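Local coordinates for cyclohexadienyl dehydratase (Synthetic construct, PDB 5JOS), which probably catalyses the decarboxylating dehydration of prephenate and of arogenate in phenylalanine biosynthesis, on a periplasmic binding protein scaffold, at residues A[109-123]-A[170-182]. Residues are numbered along the deposited sequence; the frame is centred on the assembly and turned at random.
Sequences FGKTPLVRKEDADKF and VASGRADVMITDT
The guanidinium of Arg116 meets, with its edge, the C-terminal turn of helix 166-171 and the loop that follows it. NH1 donates to two carbonyls close to its plane, Val170 O at 2.8 Å and Ala175 O at 2.7 Å, while NH2 reaches Asp176 OD1 at 3.0 Å in a straight salt bridge, N-H...O 168°. A bend at chi3 (-71°) turns the end of the side chain toward these acceptors. One face carries a water that accepts from the backbone N-H of Arg116 and donates to Asp119 OD2 and Asp176 O. Since Val170 O also receives Gly173 N, in the Schellman turn ending the helix, the arginine ties the strand to that helix terminus. Asp176 OD1 has a second cation in Arg135, which probably favours its ionised form.

The other flat group, the Phe123 ring, lies between the Lys122 aliphatic chain on one face and Val177 on the opposite one; Val177 CG2 sits 4.0 Å from the centroid in a CH-pi contact.

Between these groups and Gly110, strands 111-116 and 177-181 pair antiparallel, with Leu114 and Met178 exchanging both backbone bonds. Their side chains run side by side, Leu114 CD2 against Met178 SD, while Pro113 and Val177 meet on the other face. At the far end Thr182 OG1 takes Gly110 N and donates to Thr112 OG1 at 2.8 Å. Lys111 NZ approaches Asp181 OD1 from above the carboxylate plane at 2.8 Å, and is also held by Asn144 and Thr143.

The two strands are neighbours inside a mixed five-stranded sheet of this binding-protein fold, with 135-138 beyond 177-181 and 195-197 beyond 111-116. Helices 166-171 and 182-190 cover the Leu114 face, Phe167 and Ala189 both touching that leucine.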
ATOM      1  N   PHE A 109       5.188   3.235  -0.134  1.00 33.89           N
ATOM      2  CA  PHE A 109       4.602   4.428  -0.635  1.00 36.31           C
ATOM      3  C   PHE A 109       5.140   5.671   0.023  1.00 37.83           C
ATOM      4  O   PHE A 109       5.861   5.574   0.991  1.00 36.87           O
ATOM      5  CB  PHE A 109       3.069   4.325  -0.493  1.00 32.96           C
ATOM      6  CG  PHE A 109       2.528   4.430   0.905  1.00 30.59           C
ATOM      7  CD1 PHE A 109       2.406   3.304   1.700  1.00 30.73           C
ATOM      8  CD2 PHE A 109       2.059   5.593   1.373  1.00 30.29           C
ATOM      9  CE1 PHE A 109       1.896   3.403   2.974  1.00 29.10           C
ATOM     10  CE2 PHE A 109       1.534   5.713   2.644  1.00 31.32           C
ATOM     11  CZ  PHE A 109       1.437   4.604   3.443  1.00 28.52           C
ATOM     12  N   GLY A 110       4.817   6.851  -0.534  1.00 35.70           N
ATOM     13  CA  GLY A 110       5.048   8.113   0.134  1.00 34.43           C
ATOM     14  C   GLY A 110       4.740   9.228  -0.805  1.00 32.05           C
ATOM     15  O   GLY A 110       3.609   9.633  -0.886  1.00 32.79           O
ATOM     16  N   LYS A 111       5.760   9.706  -1.504  1.00 32.54           N
ATOM     17  CA  LYS A 111       5.607  10.558  -2.643  1.00 31.49           C
ATOM     18  C   LYS A 111       5.792   9.756  -3.919  1.00 32.48           C
ATOM     19  O   LYS A 111       6.626   8.887  -3.969  1.00 30.75           O
ATOM     20  CB  LYS A 111       6.654  11.655  -2.598  1.00 33.69           C
ATOM     21  CG  LYS A 111       6.666  12.517  -1.319  1.00 33.97           C
ATOM     22  CD  LYS A 111       5.351  13.190  -1.053  1.00 33.67           C
ATOM     23  CE  LYS A 111       5.362  14.142   0.146  1.00 35.48           C
ATOM     24  NZ  LYS A 111       3.892  14.549   0.333  1.00 39.68           N
ATOM     25  N   THR A 112       5.028  10.131  -4.942  1.00 30.79           N
ATOM     26  CA  THR A 112       5.045   9.453  -6.217  1.00 31.26           C
ATOM     27  C   THR A 112       4.965  10.584  -7.292  1.00 29.51           C
ATOM     28  O   THR A 112       4.079  11.467  -7.230  1.00 31.62           O
ATOM     29  CB  THR A 112       3.821   8.521  -6.363  1.00 31.48           C
ATOM     30  OG1 THR A 112       3.923   7.444  -5.417  1.00 33.67           O
ATOM     31  CG2 THR A 112       3.752   7.836  -7.729  1.00 32.96           C
ATOM     32  N   PRO A 113       5.909  10.603  -8.227  1.00 30.34           N
ATOM     33  CA  PRO A 113       5.679  11.507  -9.359  1.00 30.90           C
ATOM     34  C   PRO A 113       4.498  11.126 -10.245  1.00 31.07           C
ATOM     35  O   PRO A 113       4.251   9.942 -10.632  1.00 31.33           O
ATOM     36  CB  PRO A 113       6.945  11.379 -10.169  1.00 31.26           C
ATOM     37  CG  PRO A 113       7.426   9.990  -9.902  1.00 34.39           C
ATOM     38  CD  PRO A 113       6.936   9.589  -8.547  1.00 31.15           C
ATOM     39  N   LEU A 114       3.853  12.153 -10.675  1.00 31.02           N
ATOM     40  CA  LEU A 114       2.804  12.019 -11.673  1.00 31.60           C
ATOM     41  C   LEU A 114       3.187  12.762 -12.925  1.00 32.45           C
ATOM     42  O   LEU A 114       3.556  13.945 -12.863  1.00 35.07           O
ATOM     43  CB  LEU A 114       1.600  12.664 -11.064  1.00 31.81           C
ATOM     44  CG  LEU A 114       0.340  12.795 -11.927  1.00 34.36           C
ATOM     45  CD1 LEU A 114      -0.288  11.454 -11.992  1.00 32.55           C
ATOM     46  CD2 LEU A 114      -0.601  13.812 -11.266  1.00 39.84           C
ATOM     47  N   VAL A 115       3.138  12.084 -14.059  1.00 31.20           N
ATOM     48  CA  VAL A 115       3.767  12.586 -15.285  1.00 33.83           C
ATOM     49  C   VAL A 115       2.831  12.318 -16.438  1.00 35.43           C
ATOM     50  O   VAL A 115       1.816  11.612 -16.264  1.00 34.60           O
ATOM     51  CB  VAL A 115       5.082  11.913 -15.536  1.00 36.28           C
ATOM     52  CG1 VAL A 115       6.028  12.152 -14.344  1.00 37.87           C
ATOM     53  CG2 VAL A 115       4.916  10.406 -15.839  1.00 37.77           C
ATOM     54  N   ARG A 116       3.087  12.878 -17.602  1.00 33.67           N
ATOM     55  CA  ARG A 116       2.290  12.474 -18.745  1.00 37.53           C
ATOM     56  C   ARG A 116       2.539  11.036 -19.102  1.00 40.58           C
ATOM     57  O   ARG A 116       3.641  10.494 -18.906  1.00 39.32           O
ATOM     58  CB  ARG A 116       2.579  13.337 -19.995  1.00 38.71           C
ATOM     59  CG  ARG A 116       2.072  14.744 -19.817  1.00 38.56           C
ATOM     60  CD  ARG A 116       2.339  15.630 -21.020  1.00 41.47           C
ATOM     61  NE  ARG A 116       3.755  15.913 -21.118  1.00 42.98           N
ATOM     62  CZ  ARG A 116       4.429  16.800 -20.379  1.00 42.74           C
ATOM     63  NH1 ARG A 116       3.849  17.536 -19.454  1.00 40.56           N
ATOM     64  NH2 ARG A 116       5.707  16.972 -20.599  1.00 43.44           N
ATOM     65  N   LYS A 117       1.495  10.443 -19.665  1.00 40.01           N
ATOM     66  CA  LYS A 117       1.528   9.063 -20.068  1.00 45.17           C
ATOM     67  C   LYS A 117       2.781   8.716 -20.929  1.00 48.33           C
ATOM     68  O   LYS A 117       3.506   7.772 -20.652  1.00 49.66           O
ATOM     69  CB  LYS A 117       0.255   8.753 -20.831  1.00 47.30           C
ATOM     70  CG  LYS A 117       0.344   7.515 -21.675  1.00 56.16           C
ATOM     71  CD  LYS A 117      -0.167   6.350 -20.902  1.00 61.83           C
ATOM     72  CE  LYS A 117      -1.444   5.920 -21.564  1.00 71.52           C
ATOM     73  NZ  LYS A 117      -1.155   5.471 -22.966  1.00 75.75           N
ATOM     74  N   GLU A 118       2.986   9.433 -22.000  1.00 51.30           N
ATOM     75  CA  GLU A 118       4.154   9.190 -22.831  1.00 57.99           C
ATOM     76  C   GLU A 118       5.523   9.457 -22.157  1.00 55.17           C
ATOM     77  O   GLU A 118       6.536   9.114 -22.709  1.00 57.56           O
ATOM     78  CB  GLU A 118       4.077  10.038 -24.091  1.00 62.83           C
ATOM     79  CG  GLU A 118       4.309  11.533 -23.851  1.00 67.45           C
ATOM     80  CD  GLU A 118       3.047  12.315 -23.593  1.00 72.57           C
ATOM     81  OE1 GLU A 118       2.047  11.722 -23.063  1.00 65.49           O
ATOM     82  OE2 GLU A 118       3.091  13.533 -23.913  1.00 78.06           O
ATOM     83  N   ASP A 119       5.567  10.066 -20.992  1.00 51.30           N
ATOM     84  CA  ASP A 119       6.841  10.301 -20.319  1.00 51.99           C
ATOM     85  C   ASP A 119       7.054   9.250 -19.269  1.00 51.27           C
ATOM     86  O   ASP A 119       7.901   9.415 -18.410  1.00 52.14           O
ATOM     87  CB  ASP A 119       6.779  11.655 -19.605  1.00 51.62           C
ATOM     88  CG  ASP A 119       6.995  12.830 -20.528  1.00 50.35           C
ATOM     89  OD1 ASP A 119       7.236  12.629 -21.683  1.00 51.77           O
ATOM     90  OD2 ASP A 119       6.962  13.976 -20.081  1.00 45.29           O
ATOM     91  N   ALA A 120       6.189   8.235 -19.205  1.00 51.00           N
ATOM     92  CA  ALA A 120       6.224   7.312 -18.037  1.00 53.14           C
ATOM     93  C   ALA A 120       7.591   6.635 -17.838  1.00 56.21           C
ATOM     94  O   ALA A 120       8.127   6.508 -16.706  1.00 57.97           O
ATOM     95  CB  ALA A 120       5.152   6.228 -18.184  1.00 53.74           C
ATOM     96  N   ASP A 121       8.076   6.149 -18.966  1.00 54.74           N
ATOM     97  CA  ASP A 121       9.380   5.466 -19.103  1.00 67.52           C
ATOM     98  C   ASP A 121      10.507   6.480 -18.933  1.00 70.00           C
ATOM     99  O   ASP A 121      11.600   6.162 -18.565  1.00 68.86           O
ATOM    100  CB  ASP A 121       9.461   4.889 -20.513  1.00 71.73           C
ATOM    101  CG  ASP A 121       9.230   5.987 -21.597  1.00 85.17           C
ATOM    102  OD1 ASP A 121       8.408   6.991 -21.376  1.00 73.87           O
ATOM    103  OD2 ASP A 121       9.911   5.850 -22.658  1.00 89.59           O
ATOM    104  N   LYS A 122      10.207   7.735 -19.196  1.00 71.96           N
ATOM    105  CA  LYS A 122      11.214   8.743 -19.184  1.00 67.91           C
ATOM    106  C   LYS A 122      11.502   9.248 -17.790  1.00 63.80           C
ATOM    107  O   LYS A 122      12.579   9.752 -17.579  1.00 55.87           O
ATOM    108  CB  LYS A 122      10.773   9.870 -20.079  1.00 68.23           C
ATOM    109  CG  LYS A 122      11.455  11.148 -19.767  1.00 69.84           C
ATOM    110  CD  LYS A 122      11.005  12.241 -20.709  1.00 70.95           C
ATOM    111  CE  LYS A 122      11.979  13.398 -20.533  1.00 70.98           C
ATOM    112  NZ  LYS A 122      11.614  14.591 -21.320  1.00 71.19           N
ATOM    113  N   PHE A 123      10.567   9.148 -16.843  1.00 55.50           N
ATOM    114  CA  PHE A 123      10.849   9.610 -15.507  1.00 53.32           C
ATOM    115  C   PHE A 123      10.667   8.462 -14.529  1.00 60.54           C
ATOM    116  O   PHE A 123       9.574   8.268 -13.967  1.00 67.69           O
ATOM    117  CB  PHE A 123       9.908  10.752 -15.130  1.00 51.65           C
ATOM    118  CG  PHE A 123      10.125  12.022 -15.913  1.00 48.66           C
ATOM    119  CD1 PHE A 123      11.279  12.744 -15.767  1.00 49.00           C
ATOM    120  CD2 PHE A 123       9.120  12.537 -16.723  1.00 47.41           C
ATOM    121  CE1 PHE A 123      11.469  13.951 -16.453  1.00 50.92           C
ATOM    122  CE2 PHE A 123       9.270  13.737 -17.396  1.00 47.61           C
ATOM    123  CZ  PHE A 123      10.447  14.459 -17.265  1.00 51.84           C
ATOM    124  N   VAL A 170       0.245  19.290 -15.604  1.00 34.65           N
ATOM    125  CA  VAL A 170       1.073  18.243 -16.179  1.00 33.72           C
ATOM    126  C   VAL A 170       0.486  17.762 -17.512  1.00 35.41           C
ATOM    127  O   VAL A 170       1.173  17.705 -18.497  1.00 36.81           O
ATOM    128  CB  VAL A 170       1.292  17.065 -15.200  1.00 34.88           C
ATOM    129  CG1 VAL A 170       2.019  15.921 -15.858  1.00 35.34           C
ATOM    130  CG2 VAL A 170       2.134  17.549 -14.020  1.00 33.95           C
ATOM    131  N   ALA A 171      -0.786  17.390 -17.507  1.00 39.71           N
ATOM    132  CA  ALA A 171      -1.468  16.846 -18.656  1.00 41.11           C
ATOM    133  C   ALA A 171      -1.435  17.761 -19.795  1.00 46.49           C
ATOM    134  O   ALA A 171      -1.368  17.272 -20.894  1.00 43.67           O
ATOM    135  CB  ALA A 171      -2.939  16.554 -18.379  1.00 44.76           C
ATOM    136  N   SER A 172      -1.580  19.067 -19.563  1.00 44.05           N
ATOM    137  CA  SER A 172      -1.704  19.992 -20.680  1.00 49.01           C
ATOM    138  C   SER A 172      -0.303  20.378 -21.098  1.00 51.70           C
ATOM    139  O   SER A 172      -0.158  21.129 -22.008  1.00 53.11           O
ATOM    140  CB  SER A 172      -2.433  21.270 -20.227  1.00 53.44           C
ATOM    141  OG  SER A 172      -1.602  21.851 -19.182  1.00 57.71           O
ATOM    142  N   GLY A 173       0.746  19.942 -20.419  1.00 53.37           N
ATOM    143  CA  GLY A 173       2.110  20.200 -20.928  1.00 51.31           C
ATOM    144  C   GLY A 173       2.712  21.483 -20.389  1.00 51.30           C
ATOM    145  O   GLY A 173       3.762  21.961 -20.879  1.00 46.94           O
ATOM    146  N   ARG A 174       2.086  22.034 -19.360  1.00 45.37           N
ATOM    147  CA  ARG A 174       2.604  23.238 -18.753  1.00 43.07           C
ATOM    148  C   ARG A 174       3.552  22.938 -17.610  1.00 45.68           C
ATOM    149  O   ARG A 174       4.106  23.840 -17.060  1.00 46.71           O
ATOM    150  CB  ARG A 174       1.459  24.217 -18.351  1.00 46.29           C
ATOM    151  CG  ARG A 174       0.657  24.788 -19.563  1.00 51.31           C
ATOM    152  CD  ARG A 174      -0.444  25.796 -19.140  1.00 54.31           C
ATOM    153  NE  ARG A 174      -1.463  25.167 -18.277  1.00 51.91           N
ATOM    154  CZ  ARG A 174      -2.603  24.626 -18.706  1.00 52.32           C
ATOM    155  NH1 ARG A 174      -2.922  24.630 -19.981  1.00 54.31           N
ATOM    156  NH2 ARG A 174      -3.439  24.062 -17.852  1.00 53.43           N
ATOM    157  N   ALA A 175       3.642  21.678 -17.156  1.00 44.81           N
ATOM    158  CA  ALA A 175       4.650  21.232 -16.200  1.00 42.54           C
ATOM    159  C   ALA A 175       4.912  19.814 -16.603  1.00 39.85           C
ATOM    160  O   ALA A 175       4.124  19.209 -17.361  1.00 39.01           O
ATOM    161  CB  ALA A 175       4.104  21.254 -14.803  1.00 43.80           C
ATOM    162  N   ASP A 176       5.945  19.248 -16.058  1.00 36.28           N
ATOM    163  CA  ASP A 176       6.368  17.887 -16.449  1.00 36.57           C
ATOM    164  C   ASP A 176       6.172  16.798 -15.390  1.00 36.07           C
ATOM    165  O   ASP A 176       5.979  15.615 -15.728  1.00 39.01           O
ATOM    166  CB  ASP A 176       7.873  17.910 -16.703  1.00 39.88           C
ATOM    167  CG  ASP A 176       8.231  18.775 -17.916  1.00 44.64           C
ATOM    168  OD1 ASP A 176       7.503  18.636 -18.897  1.00 43.95           O
ATOM    169  OD2 ASP A 176       9.118  19.631 -17.861  1.00 42.97           O
ATOM    170  N   VAL A 177       6.316  17.182 -14.125  1.00 36.26           N
ATOM    171  CA  VAL A 177       6.232  16.221 -13.008  1.00 33.77           C
ATOM    172  C   VAL A 177       5.582  16.892 -11.814  1.00 32.96           C
ATOM    173  O   VAL A 177       6.089  17.904 -11.326  1.00 37.51           O
ATOM    174  CB  VAL A 177       7.629  15.822 -12.542  1.00 35.63           C
ATOM    175  CG1 VAL A 177       7.536  14.862 -11.337  1.00 35.86           C
ATOM    176  CG2 VAL A 177       8.496  15.207 -13.669  1.00 37.32           C
ATOM    177  N   MET A 178       4.477  16.312 -11.310  1.00 31.96           N
ATOM    178  CA  MET A 178       3.846  16.786 -10.091  1.00 29.10           C
ATOM    179  C   MET A 178       4.272  15.849  -8.984  1.00 31.60           C
ATOM    180  O   MET A 178       4.218  14.653  -9.186  1.00 30.71           O
ATOM    181  CB  MET A 178       2.314  16.777 -10.236  1.00 28.46           C
ATOM    182  CG  MET A 178       1.633  17.138  -8.926  1.00 30.86           C
ATOM    183  SD  MET A 178      -0.128  16.950  -9.235  1.00 35.21           S
ATOM    184  CE  MET A 178      -0.718  17.248  -7.572  1.00 35.74           C
ATOM    185  N   ILE A 179       4.772  16.397  -7.865  1.00 30.17           N
ATOM    186  CA  ILE A 179       5.086  15.638  -6.672  1.00 31.24           C
ATOM    187  C   ILE A 179       3.936  15.692  -5.749  1.00 32.13           C
ATOM    188  O   ILE A 179       3.501  16.782  -5.401  1.00 29.37           O
ATOM    189  CB  ILE A 179       6.299  16.194  -5.891  1.00 31.93           C
ATOM    190  CG1 ILE A 179       7.480  16.249  -6.808  1.00 32.83           C
ATOM    191  CG2 ILE A 179       6.608  15.383  -4.673  1.00 30.30           C
ATOM    192  CD1 ILE A 179       7.959  14.916  -7.360  1.00 37.58           C
ATOM    193  N   THR A 180       3.435  14.495  -5.368  1.00 29.53           N
ATOM    194  CA  THR A 180       2.291  14.414  -4.492  1.00 29.95           C
ATOM    195  C   THR A 180       2.315  13.082  -3.749  1.00 30.00           C
ATOM    196  O   THR A 180       3.057  12.192  -4.136  1.00 30.21           O
ATOM    197  CB  THR A 180       1.018  14.599  -5.328  1.00 31.99           C
ATOM    198  OG1 THR A 180      -0.115  14.685  -4.488  1.00 33.17           O
ATOM    199  CG2 THR A 180       0.837  13.496  -6.247  1.00 30.21           C
ATOM    200  N   ASP A 181       1.481  12.928  -2.715  1.00 30.61           N
ATOM    201  CA  ASP A 181       1.302  11.607  -2.090  1.00 32.94           C
ATOM    202  C   ASP A 181       0.913  10.529  -3.065  1.00 30.68           C
ATOM    203  O   ASP A 181       0.158  10.775  -3.998  1.00 29.79           O
ATOM    204  CB  ASP A 181       0.251  11.616  -0.987  1.00 37.45           C
ATOM    205  CG  ASP A 181       0.680  12.423   0.217  1.00 41.18           C
ATOM    206  OD1 ASP A 181       1.856  12.565   0.512  1.00 42.07           O
ATOM    207  OD2 ASP A 181      -0.185  12.929   0.883  1.00 45.73           O
ATOM    208  N   THR A 182       1.357   9.307  -2.767  1.00 31.55           N
ATOM    209  CA  THR A 182       1.135   8.173  -3.611  1.00 29.72           C
ATOM    210  C   THR A 182      -0.367   8.019  -3.961  1.00 33.21           C
ATOM    211  O   THR A 182      -0.733   7.835  -5.153  1.00 28.53           O
ATOM    212  CB  THR A 182       1.672   6.918  -3.005  1.00 31.51           C
ATOM    213  OG1 THR A 182       3.072   7.105  -2.821  1.00 31.08           O
ATOM    214  CG2 THR A 182       1.404   5.727  -3.911  1.00 33.19           C
TER
HETATM  215  O   HOH W   1       5.203  14.460 -18.124  1.00 37.13           O